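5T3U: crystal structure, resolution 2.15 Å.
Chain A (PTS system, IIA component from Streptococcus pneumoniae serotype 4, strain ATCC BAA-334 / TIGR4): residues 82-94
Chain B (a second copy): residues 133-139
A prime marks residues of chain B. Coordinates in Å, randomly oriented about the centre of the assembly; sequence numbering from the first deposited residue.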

# COMPACT_ATOMS: atom_id res chain seq x y z
N PRO A 82 -3.30 6.00 -13.17
CA PRO A 82 -3.67 4.58 -13.34
C PRO A 82 -5.17 4.35 -13.17
O PRO A 82 -5.80 3.65 -13.99
CB PRO A 82 -2.86 3.86 -12.23
CG PRO A 82 -1.63 4.75 -12.06
CD PRO A 82 -2.19 6.15 -12.20
N ASN A 83 -5.76 4.93 -12.12
CA ASN A 83 -7.20 4.75 -11.95
C ASN A 83 -8.02 5.41 -13.05
O ASN A 83 -9.01 4.84 -13.47
CB ASN A 83 -7.70 5.26 -10.62
CG ASN A 83 -8.99 4.59 -10.20
OD1 ASN A 83 -10.07 5.19 -10.25
ND2 ASN A 83 -8.89 3.35 -9.81
N ASN A 84 -7.62 6.62 -13.49
CA ASN A 84 -8.37 7.32 -14.55
C ASN A 84 -8.41 6.50 -15.84
O ASN A 84 -9.47 6.36 -16.47
CB ASN A 84 -7.76 8.70 -14.84
CG ASN A 84 -8.01 9.72 -13.74
OD1 ASN A 84 -8.96 9.61 -12.95
ND2 ASN A 84 -7.15 10.72 -13.69
N VAL A 85 -7.25 5.98 -16.22
CA VAL A 85 -7.09 5.15 -17.40
C VAL A 85 -7.91 3.85 -17.30
O VAL A 85 -8.65 3.49 -18.23
CB VAL A 85 -5.58 4.90 -17.68
CG1 VAL A 85 -5.37 3.82 -18.71
CG2 VAL A 85 -4.91 6.19 -18.16
N ALA A 86 -7.79 3.15 -16.17
CA ALA A 86 -8.52 1.89 -15.97
C ALA A 86 -10.03 2.09 -16.17
O ALA A 86 -10.70 1.29 -16.87
CB ALA A 86 -8.25 1.32 -14.60
N LEU A 87 -10.58 3.11 -15.52
CA LEU A 87 -12.00 3.34 -15.55
C LEU A 87 -12.48 3.72 -16.97
O LEU A 87 -13.50 3.21 -17.43
CB LEU A 87 -12.41 4.44 -14.55
CG LEU A 87 -13.92 4.66 -14.38
CD1 LEU A 87 -14.63 3.47 -13.80
CD2 LEU A 87 -14.19 5.90 -13.52
N SER A 88 -11.73 4.57 -17.66
CA SER A 88 -12.15 4.98 -18.99
C SER A 88 -12.05 3.83 -19.98
O SER A 88 -12.98 3.60 -20.74
CB SER A 88 -11.42 6.24 -19.46
OG SER A 88 -12.19 7.40 -19.15
N ARG A 89 -10.93 3.09 -19.92
CA ARG A 89 -10.69 2.04 -20.88
C ARG A 89 -11.61 0.83 -20.69
O ARG A 89 -12.07 0.25 -21.69
CB ARG A 89 -9.20 1.65 -20.90
CG ARG A 89 -8.85 0.56 -21.90
CD ARG A 89 -9.18 0.98 -23.35
NE ARG A 89 -8.18 1.89 -23.89
CZ ARG A 89 -8.13 2.30 -25.15
NH1 ARG A 89 -9.06 1.91 -26.04
NH2 ARG A 89 -7.16 3.12 -25.54
N PHE A 90 -11.92 0.48 -19.45
CA PHE A 90 -12.70 -0.73 -19.16
C PHE A 90 -14.03 -0.49 -18.46
O PHE A 90 -14.57 -1.39 -17.82
CB PHE A 90 -11.82 -1.75 -18.40
CG PHE A 90 -10.59 -2.17 -19.19
CD1 PHE A 90 -10.72 -3.04 -20.29
CD2 PHE A 90 -9.34 -1.66 -18.89
CE1 PHE A 90 -9.61 -3.42 -21.04
CE2 PHE A 90 -8.22 -2.03 -19.64
CZ PHE A 90 -8.35 -2.91 -20.72
N LEU A 91 -14.56 0.73 -18.62
CA LEU A 91 -15.77 1.19 -17.93
C LEU A 91 -16.88 0.16 -17.86
O LEU A 91 -17.40 -0.11 -16.77
CB LEU A 91 -16.31 2.47 -18.57
CG LEU A 91 -17.56 3.08 -17.90
CD1 LEU A 91 -17.28 3.48 -16.44
CD2 LEU A 91 -18.09 4.25 -18.72
N ASN A 92 -17.26 -0.40 -19.01
CA ASN A 92 -18.40 -1.30 -19.08
C ASN A 92 -18.00 -2.76 -19.31
O ASN A 92 -18.88 -3.60 -19.55
CB ASN A 92 -19.41 -0.84 -20.16
CG ASN A 92 -20.08 0.50 -19.83
OD1 ASN A 92 -20.21 1.37 -20.69
ND2 ASN A 92 -20.50 0.67 -18.59
N LEU A 93 -16.70 -3.07 -19.26
CA LEU A 93 -16.29 -4.47 -19.33
C LEU A 93 -16.43 -5.16 -17.97
O LEU A 93 -15.60 -4.97 -17.07
CB LEU A 93 -14.88 -4.61 -19.89
CG LEU A 93 -14.40 -6.04 -20.23
CD1 LEU A 93 -15.37 -6.81 -21.14
CD2 LEU A 93 -13.04 -5.98 -20.86
N ASP A 94 -17.50 -5.94 -17.82
CA ASP A 94 -17.80 -6.57 -16.55
C ASP A 94 -16.72 -7.53 -16.03
O ASP A 94 -16.62 -7.75 -14.82
CB ASP A 94 -19.14 -7.30 -16.61
CG ASP A 94 -20.34 -6.36 -16.70
OD1 ASP A 94 -20.21 -5.13 -16.42
OD2 ASP A 94 -21.42 -6.86 -17.07
N ASN B 133 -14.09 -0.32 -4.16
CA ASN B 133 -14.39 -0.81 -5.50
C ASN B 133 -14.91 0.38 -6.29
O ASN B 133 -15.97 0.94 -5.96
CB ASN B 133 -15.42 -1.93 -5.39
CG ASN B 133 -15.90 -2.47 -6.73
OD1 ASN B 133 -16.02 -1.74 -7.72
ND2 ASN B 133 -16.19 -3.77 -6.76
N VAL B 134 -14.17 0.81 -7.31
CA VAL B 134 -14.54 2.06 -7.94
C VAL B 134 -15.81 2.03 -8.83
O VAL B 134 -16.53 3.02 -8.87
CB VAL B 134 -13.34 2.85 -8.58
CG1 VAL B 134 -11.98 2.42 -7.99
CG2 VAL B 134 -13.35 2.84 -10.09
N LYS B 135 -16.10 0.90 -9.48
CA LYS B 135 -17.31 0.78 -10.31
C LYS B 135 -18.54 0.72 -9.43
O LYS B 135 -19.54 1.38 -9.71
CB LYS B 135 -17.24 -0.45 -11.22
CG LYS B 135 -16.20 -0.38 -12.32
CD LYS B 135 -16.24 -1.66 -13.17
CE LYS B 135 -15.51 -1.45 -14.49
NZ LYS B 135 -15.57 -2.62 -15.39
N GLN B 136 -18.46 -0.04 -8.33
CA GLN B 136 -19.54 -0.10 -7.35
C GLN B 136 -19.85 1.28 -6.80
O GLN B 136 -21.01 1.65 -6.70
CB GLN B 136 -19.19 -1.05 -6.21
CG GLN B 136 -20.35 -1.34 -5.25
CD GLN B 136 -19.89 -2.03 -3.94
OE1 GLN B 136 -18.89 -2.75 -3.92
NE2 GLN B 136 -20.64 -1.82 -2.86
N GLN B 137 -18.83 2.03 -6.44
CA GLN B 137 -19.05 3.30 -5.78
C GLN B 137 -19.48 4.40 -6.75
O GLN B 137 -20.23 5.28 -6.37
CB GLN B 137 -17.82 3.76 -5.00
CG GLN B 137 -18.10 4.97 -4.09
CD GLN B 137 -17.09 5.10 -2.96
OE1 GLN B 137 -16.97 4.20 -2.10
NE2 GLN B 137 -16.36 6.22 -2.94
N LEU B 138 -18.97 4.35 -7.98
CA LEU B 138 -19.29 5.37 -8.97
C LEU B 138 -20.58 5.01 -9.71
O LEU B 138 -21.13 5.84 -10.46
CB LEU B 138 -18.11 5.62 -9.92
CG LEU B 138 -16.99 6.55 -9.39
CD1 LEU B 138 -16.33 6.10 -8.05
CD2 LEU B 138 -15.91 6.78 -10.43
N ASN B 139 -21.07 3.79 -9.46
CA ASN B 139 -22.34 3.24 -9.98
C ASN B 139 -22.33 2.91 -11.49
O ASN B 139 -21.47 2.16 -11.97
CB ASN B 139 -23.54 4.11 -9.58
CG ASN B 139 -23.95 3.91 -8.12
OD1 ASN B 139 -24.81 3.07 -7.81
ND2 ASN B 139 -23.37 4.70 -7.23
O HOH W 1 -18.35 -3.09 -15.90

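The chain A stretch is the last part of a helix that enters at Pro82, followed by a type I β-turn from Phe90 to Leu93, in which Leu93 N donates to Phe90 O (3.1 Å). In chain B a short helix, residues 134–138, is capped by Asn133′, whose OD1 accepts a nearly linear hydrogen bond from Gln136′ N (3.0 Å). The two helices are steeply inclined, at 75°, and their axes come no closer than 11.9 Å, so side chains must bridge the gap; even the nearest CA atoms, those of Leu91 and Lys135′, are 7.8 Å apart.

Lys135′ makes the longest reach. Its CA-to-CB bond points sideways, but with chi1 in m and the remaining angles all t the chain extends to the turn of chain A, where carbonyl groups offer acceptors for its ammonium group. NZ donates a hydrogen bond to Phe90 O at 2.9 Å, the same oxygen that closes the turn. Leu93 O is also 2.9 Å from NZ, but the angle is too poor for a hydrogen bond. A water accepts from Lys135′ NZ (2.9 Å) and donates to Leu91 O (3.2 Å) and Asp94 OD1 (2.8 Å), linking the lysine to the acidic side chain without direct contact.

Beside this polar site lies an apolar patch centred on Leu87. In its t,p rotamer the two methyls contact different partners: CD1 lies 4.0 Å from Val134′ CG2, and CD2 packs 3.6 Å from Leu138′ CD2. Val134′, buried and directed toward chain A, also places CG1 3.7 Å from Asn83 ND2; that amide nitrogen is hydrogen-bonded elsewhere in the structure, so the apolar contact does not leave it unsatisfied. Together the two stretches bury 311 Å², with Lys135′ and Leu87 the most extensively covered residues.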